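Local coordinates for protein pertussis toxin-like subunit ArtA (Escherichia coli, PDB 4Z9D) that binds NAD and probably acts as the ADP-ribosyltransferase A subunit of a pertussis-like AB5 toxin that inhibits trimeric G proteins, at residues E17-G22 with T151-Y156. The protein carries 2 engineered substitutions. Residues are numbered along the deposited sequence; the frame is centred on the assembly and turned at random.
Sequences EIFRDG and TTNARY
Phe19, on the last turn of helix 15-21, faces Asn153, where strand 144-152 runs out into a type I turn from Asn153 to Tyr156; their CA atoms lie 6.2 Å apart, and no hydrogen bond joins the two backbones. The contact is a worked example of how one aromatic ring can fasten a helix to an edge strand. Asn153 CB sits 3.5 Å from the centroid of the Phe19 ring, almost exactly on its normal, a CH-pi contact over the face. Beyond CB the amide continues above the ring, its plane only 7° from that of the phenyl group, with Asn153 CG 3.7 Å from Phe19 CG. Asn153 holds CG anti to its own nitrogen (chi1 179°), which carries the amide back over the root of the ring. Both ends of that amide are tied: Asn153 OD1 accepts from Arg155 N at 3.0 Å, the donor lying well above the carbonyl plane, while Asn153 ND2 donates to Ile130 O. At the far rim, Phe19 CZ comes edge-on to Thr151 O at 3.7 Å, and Thr151 CG2 touches Phe19 CE1 at 3.9 Å. Ile130 and Ala133 of the adjoining strand 130-139 also touch Phe19, as does Tyr80. The helix thus packs against one end of the four-stranded antiparallel sheet of this ADP-ribosyltransferase-like fold, beside an Asx turn, formed by Asn153, that leads the chain out of the edge strand.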
# COMPACT_ATOMS: atom_id res chain seq x y z
N GLU A 17 -1.34 5.65 -16.65
CA GLU A 17 -2.53 5.99 -15.89
C GLU A 17 -2.16 6.55 -14.51
O GLU A 17 -2.66 7.61 -14.09
CB GLU A 17 -3.42 4.76 -15.74
CG GLU A 17 -4.69 5.03 -14.95
CD GLU A 17 -5.45 3.77 -14.64
OE1 GLU A 17 -5.13 2.72 -15.24
OE2 GLU A 17 -6.38 3.82 -13.80
N ILE A 18 -1.31 5.82 -13.81
CA ILE A 18 -0.98 6.11 -12.43
C ILE A 18 -0.14 7.39 -12.26
O ILE A 18 -0.38 8.15 -11.33
CB ILE A 18 -0.27 4.89 -11.79
CG1 ILE A 18 -1.22 3.68 -11.80
CG2 ILE A 18 0.16 5.19 -10.37
CD1 ILE A 18 -2.58 3.96 -11.12
N PHE A 19 0.81 7.64 -13.15
CA PHE A 19 1.61 8.87 -13.03
C PHE A 19 0.73 10.10 -13.19
O PHE A 19 0.97 11.15 -12.58
CB PHE A 19 2.71 8.92 -14.08
CG PHE A 19 3.87 8.00 -13.81
CD1 PHE A 19 4.85 7.82 -14.78
CD2 PHE A 19 3.99 7.31 -12.61
CE1 PHE A 19 5.92 6.97 -14.56
CE2 PHE A 19 5.07 6.47 -12.38
CZ PHE A 19 6.03 6.30 -13.37
N ARG A 20 -0.32 9.93 -13.98
CA ARG A 20 -1.21 11.03 -14.32
C ARG A 20 -2.22 11.20 -13.19
O ARG A 20 -2.41 12.30 -12.67
CB ARG A 20 -1.95 10.75 -15.63
CG ARG A 20 -2.93 11.84 -16.05
CD ARG A 20 -4.15 11.24 -16.70
NE ARG A 20 -3.87 10.39 -17.85
CZ ARG A 20 -4.54 9.27 -18.10
NH1 ARG A 20 -4.24 8.53 -19.15
NH2 ARG A 20 -5.48 8.86 -17.25
N ASP A 21 -2.86 10.09 -12.82
CA ASP A 21 -4.01 10.11 -11.92
C ASP A 21 -3.70 9.85 -10.45
O ASP A 21 -4.51 10.18 -9.58
CB ASP A 21 -5.03 9.07 -12.38
CG ASP A 21 -5.57 9.36 -13.76
OD1 ASP A 21 -5.45 10.51 -14.19
OD2 ASP A 21 -6.10 8.43 -14.41
N GLY A 22 -2.54 9.27 -10.17
CA GLY A 22 -2.25 8.84 -8.82
C GLY A 22 -3.10 7.64 -8.44
O GLY A 22 -3.67 6.98 -9.31
N THR A 151 10.38 2.98 -15.22
CA THR A 151 9.92 4.22 -15.82
C THR A 151 9.96 5.32 -14.78
O THR A 151 9.50 5.11 -13.66
CB THR A 151 8.48 4.09 -16.35
OG1 THR A 151 8.33 2.86 -17.08
CG2 THR A 151 8.15 5.26 -17.24
N THR A 152 10.48 6.49 -15.14
CA THR A 152 10.54 7.61 -14.21
C THR A 152 9.37 8.55 -14.45
O THR A 152 8.99 8.79 -15.59
CB THR A 152 11.88 8.40 -14.35
OG1 THR A 152 12.97 7.55 -13.97
CG2 THR A 152 11.89 9.63 -13.46
N ASN A 153 8.77 9.04 -13.37
CA ASN A 153 7.68 9.99 -13.48
C ASN A 153 8.27 11.39 -13.60
O ASN A 153 8.81 11.92 -12.63
CB ASN A 153 6.76 9.89 -12.26
CG ASN A 153 5.61 10.87 -12.32
OD1 ASN A 153 5.38 11.49 -13.35
ND2 ASN A 153 4.88 11.01 -11.21
N ALA A 154 8.21 11.98 -14.79
CA ALA A 154 8.77 13.31 -14.99
C ALA A 154 8.03 14.38 -14.20
O ALA A 154 8.57 15.46 -13.95
CB ALA A 154 8.79 13.67 -16.47
N ARG A 155 6.80 14.07 -13.80
CA ARG A 155 5.93 15.01 -13.09
C ARG A 155 6.12 14.96 -11.57
O ARG A 155 5.49 15.72 -10.84
CB ARG A 155 4.46 14.70 -13.40
CG ARG A 155 4.11 14.59 -14.88
CD ARG A 155 4.37 15.84 -15.66
NE ARG A 155 3.49 16.93 -15.26
CZ ARG A 155 3.06 17.89 -16.07
NH1 ARG A 155 2.27 18.85 -15.60
NH2 ARG A 155 3.41 17.90 -17.35
N TYR A 156 6.96 14.04 -11.10
CA TYR A 156 7.25 13.93 -9.67
C TYR A 156 7.67 15.29 -9.07
O TYR A 156 8.48 16.01 -9.64
CB TYR A 156 8.35 12.88 -9.41
CG TYR A 156 8.79 12.82 -7.96
CD1 TYR A 156 10.07 13.21 -7.58
CD2 TYR A 156 7.91 12.40 -6.96
CE1 TYR A 156 10.48 13.17 -6.26
CE2 TYR A 156 8.31 12.36 -5.62
CZ TYR A 156 9.60 12.75 -5.29
OH TYR A 156 10.01 12.72 -3.97